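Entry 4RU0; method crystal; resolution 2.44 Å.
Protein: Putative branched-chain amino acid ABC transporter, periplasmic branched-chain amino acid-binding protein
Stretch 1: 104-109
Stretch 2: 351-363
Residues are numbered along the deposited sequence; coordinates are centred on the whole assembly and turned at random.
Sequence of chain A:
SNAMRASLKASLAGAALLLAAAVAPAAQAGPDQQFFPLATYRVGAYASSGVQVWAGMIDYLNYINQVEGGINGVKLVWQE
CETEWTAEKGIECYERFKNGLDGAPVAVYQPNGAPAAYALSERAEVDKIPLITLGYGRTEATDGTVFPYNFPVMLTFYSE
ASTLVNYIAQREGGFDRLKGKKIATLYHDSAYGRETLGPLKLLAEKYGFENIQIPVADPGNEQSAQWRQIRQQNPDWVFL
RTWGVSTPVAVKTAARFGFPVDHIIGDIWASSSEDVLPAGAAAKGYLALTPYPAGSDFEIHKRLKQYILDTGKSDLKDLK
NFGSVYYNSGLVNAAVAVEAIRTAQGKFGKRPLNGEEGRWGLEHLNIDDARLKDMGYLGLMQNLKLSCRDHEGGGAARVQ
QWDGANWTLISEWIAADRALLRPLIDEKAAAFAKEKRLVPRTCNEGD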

# COMPACT_ATOMS: atom_id res chain seq x y z
N ALA A 104 0.57 27.33 -7.48
CA ALA A 104 1.42 26.25 -6.96
C ALA A 104 1.27 24.96 -7.77
O ALA A 104 0.17 24.45 -7.92
CB ALA A 104 1.09 25.99 -5.50
N PRO A 105 2.39 24.44 -8.30
CA PRO A 105 2.41 23.28 -9.20
C PRO A 105 2.35 21.92 -8.49
O PRO A 105 2.62 21.82 -7.29
CB PRO A 105 3.75 23.44 -9.92
CG PRO A 105 4.63 24.09 -8.91
CD PRO A 105 3.74 25.00 -8.10
N VAL A 106 2.01 20.88 -9.25
CA VAL A 106 1.94 19.51 -8.73
C VAL A 106 3.25 18.78 -8.99
O VAL A 106 3.79 18.84 -10.09
CB VAL A 106 0.78 18.72 -9.38
CG1 VAL A 106 0.84 17.24 -9.01
CG2 VAL A 106 -0.57 19.33 -9.00
N ALA A 107 3.77 18.10 -7.98
CA ALA A 107 4.97 17.30 -8.15
C ALA A 107 4.62 15.82 -8.31
O ALA A 107 5.14 15.14 -9.19
CB ALA A 107 5.92 17.49 -6.98
N VAL A 108 3.73 15.34 -7.44
CA VAL A 108 3.28 13.95 -7.45
C VAL A 108 1.79 13.90 -7.18
O VAL A 108 1.23 14.80 -6.54
CB VAL A 108 4.02 13.10 -6.40
CG1 VAL A 108 5.47 12.88 -6.80
CG2 VAL A 108 3.93 13.76 -5.04
N TYR A 109 1.13 12.86 -7.67
CA TYR A 109 -0.31 12.73 -7.49
C TYR A 109 -0.72 11.35 -6.95
O TYR A 109 -0.31 10.31 -7.47
CB TYR A 109 -1.03 13.01 -8.81
CG TYR A 109 -2.53 13.13 -8.64
CD1 TYR A 109 -3.11 14.35 -8.32
CD2 TYR A 109 -3.36 12.02 -8.77
CE1 TYR A 109 -4.48 14.46 -8.15
CE2 TYR A 109 -4.72 12.13 -8.60
CZ TYR A 109 -5.28 13.35 -8.29
OH TYR A 109 -6.64 13.46 -8.12
N ARG A 351 12.64 24.96 -4.18
CA ARG A 351 11.54 25.59 -4.91
C ARG A 351 10.47 24.57 -5.29
O ARG A 351 10.75 23.37 -5.33
CB ARG A 351 12.06 26.27 -6.17
CG ARG A 351 12.60 25.31 -7.20
CD ARG A 351 12.66 25.95 -8.57
NE ARG A 351 12.62 24.95 -9.64
CZ ARG A 351 13.69 24.50 -10.28
NH1 ARG A 351 14.89 24.96 -9.98
NH2 ARG A 351 13.55 23.58 -11.24
N PRO A 352 9.24 25.05 -5.54
CA PRO A 352 8.18 24.21 -6.10
C PRO A 352 8.65 23.42 -7.32
O PRO A 352 9.42 23.93 -8.14
CB PRO A 352 7.11 25.23 -6.48
CG PRO A 352 7.25 26.28 -5.43
CD PRO A 352 8.74 26.38 -5.15
N LEU A 353 8.19 22.17 -7.42
CA LEU A 353 8.72 21.24 -8.41
C LEU A 353 7.72 20.81 -9.47
O LEU A 353 6.51 20.89 -9.28
CB LEU A 353 9.27 20.00 -7.72
CG LEU A 353 10.52 20.19 -6.86
CD1 LEU A 353 10.83 18.91 -6.10
CD2 LEU A 353 11.68 20.60 -7.74
N ASN A 354 8.26 20.34 -10.59
CA ASN A 354 7.49 19.79 -11.70
C ASN A 354 7.14 18.33 -11.48
O ASN A 354 7.80 17.64 -10.71
CB ASN A 354 8.28 19.91 -13.00
CG ASN A 354 7.73 20.97 -13.90
OD1 ASN A 354 6.74 21.62 -13.57
ND2 ASN A 354 8.37 21.17 -15.04
N GLY A 355 6.11 17.86 -12.19
CA GLY A 355 5.79 16.45 -12.20
C GLY A 355 6.93 15.68 -12.85
O GLY A 355 7.25 14.56 -12.46
N GLU A 356 7.54 16.31 -13.84
CA GLU A 356 8.70 15.74 -14.53
C GLU A 356 9.89 15.66 -13.59
O GLU A 356 10.71 14.73 -13.67
CB GLU A 356 9.03 16.59 -15.76
CG GLU A 356 10.08 16.00 -16.68
CD GLU A 356 10.14 16.75 -18.00
OE1 GLU A 356 9.18 17.49 -18.31
OE2 GLU A 356 11.14 16.59 -18.73
N GLU A 357 9.98 16.63 -12.69
CA GLU A 357 11.04 16.66 -11.69
C GLU A 357 10.65 15.77 -10.52
O GLU A 357 11.50 15.14 -9.89
CB GLU A 357 11.31 18.09 -11.24
CG GLU A 357 11.93 18.97 -12.33
CD GLU A 357 11.69 20.46 -12.11
OE1 GLU A 357 11.07 20.81 -11.08
OE2 GLU A 357 12.12 21.27 -12.96
N GLY A 358 9.35 15.73 -10.23
CA GLY A 358 8.83 14.87 -9.19
C GLY A 358 9.08 13.42 -9.53
O GLY A 358 9.34 12.59 -8.66
N ARG A 359 9.00 13.12 -10.82
CA ARG A 359 9.27 11.78 -11.32
C ARG A 359 10.74 11.43 -11.10
O ARG A 359 11.08 10.29 -10.77
CB ARG A 359 8.90 11.68 -12.80
CG ARG A 359 8.69 10.27 -13.32
CD ARG A 359 9.99 9.61 -13.75
NE ARG A 359 10.75 10.45 -14.67
CZ ARG A 359 10.56 10.48 -15.98
NH1 ARG A 359 9.63 9.71 -16.54
NH2 ARG A 359 11.30 11.28 -16.74
N TRP A 360 11.61 12.42 -11.29
CA TRP A 360 13.04 12.23 -11.09
C TRP A 360 13.34 11.95 -9.63
O TRP A 360 14.20 11.12 -9.31
CB TRP A 360 13.83 13.47 -11.56
CG TRP A 360 15.31 13.24 -11.56
CD1 TRP A 360 16.08 12.85 -12.61
CD2 TRP A 360 16.20 13.37 -10.44
NE1 TRP A 360 17.40 12.74 -12.23
CE2 TRP A 360 17.50 13.05 -10.90
CE3 TRP A 360 16.04 13.74 -9.10
CZ2 TRP A 360 18.62 13.08 -10.06
CZ3 TRP A 360 17.15 13.76 -8.27
CH2 TRP A 360 18.42 13.43 -8.76
N GLY A 361 12.63 12.64 -8.74
CA GLY A 361 12.81 12.47 -7.31
C GLY A 361 12.42 11.07 -6.88
O GLY A 361 13.17 10.39 -6.18
N LEU A 362 11.24 10.64 -7.32
CA LEU A 362 10.76 9.29 -7.04
C LEU A 362 11.76 8.23 -7.48
O LEU A 362 12.07 7.33 -6.72
CB LEU A 362 9.42 9.05 -7.73
CG LEU A 362 8.20 9.68 -7.05
CD1 LEU A 362 7.05 9.77 -8.02
CD2 LEU A 362 7.81 8.88 -5.82
N GLU A 363 12.29 8.37 -8.70
CA GLU A 363 13.20 7.37 -9.25
C GLU A 363 14.57 7.40 -8.58
O GLU A 363 15.39 6.50 -8.78
CB GLU A 363 13.35 7.56 -10.76
CG GLU A 363 12.05 7.31 -11.53
CD GLU A 363 12.25 7.15 -13.03
OE1 GLU A 363 13.13 7.82 -13.60
OE2 GLU A 363 11.50 6.35 -13.65

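The irregular segment 104-109 packs against the loop and first turns of the helix in 351-363 through a small, close-fitting van der Waals contact, with no hydrogen bond or salt bridge between the two and 336 Å² buried over both sides. The contact runs from proline against proline at one end, through backbone against glycine in the middle, to valine against leucine at the other.

P105 and P352 both point their CA-to-CB bonds toward the opposing stretch, and P105 CG lies 3.7 Å from P352 CB. The same P105 CG is 3.7 Å from L353 O, so the ring rests on backbone as well as on its partner ring. Next along, the CB atoms of A107 and L353 approach to 4.3 Å, although both CA-to-CB bonds point sideways. The CA-to-CB bond of V106 points away, and the residue meets the second stretch through its carbonyl oxygen.

Polar atoms crowd this middle region without pairing. V106 O is 3.5 Å from L353 O, two acceptors that cannot bond to each other, and 3.3 Å from G355 N, where the angle is too poor for a hydrogen bond. The best-directed polar approach is a CA-H...O contact: G355 CA lies 3.3 Å from A107 O, with an angle of 170° at the hydrogen.

The CA atoms of A107 and G355 are 4.2 Å apart. The lack of a side chain matters at G358, one turn further along the helix, whose CA sits 3.7 Å from A107 O: a CB there would point toward the first stretch and fall 2.2 Å from A107 O, a clash. At G355 a CB would lie 3.9 Å from V106 O and from A107 O, with no clash.

Beyond the glycines, side chains resume the packing. V108, in the m rotamer, places CG1 3.7 Å from CD1 of L362, whose CA-to-CB bond points toward the valine's stretch. Both residues are buried, a setting suited to branched aliphatic groups.

The second stretch also braces itself. N354 precedes the helix at the N-cap position, but its side chain makes no capping bond; its backbone N donates to E357 OE1 at 2.9 Å, while G358 N donates to N354 O at 2.5 Å. R351 NH2 reaches E357 OE2 at 3.2 Å in a salt bridge whose hydrogen bond is weak. E357 thus ties the loop to the first helical turn without touching the other stretch.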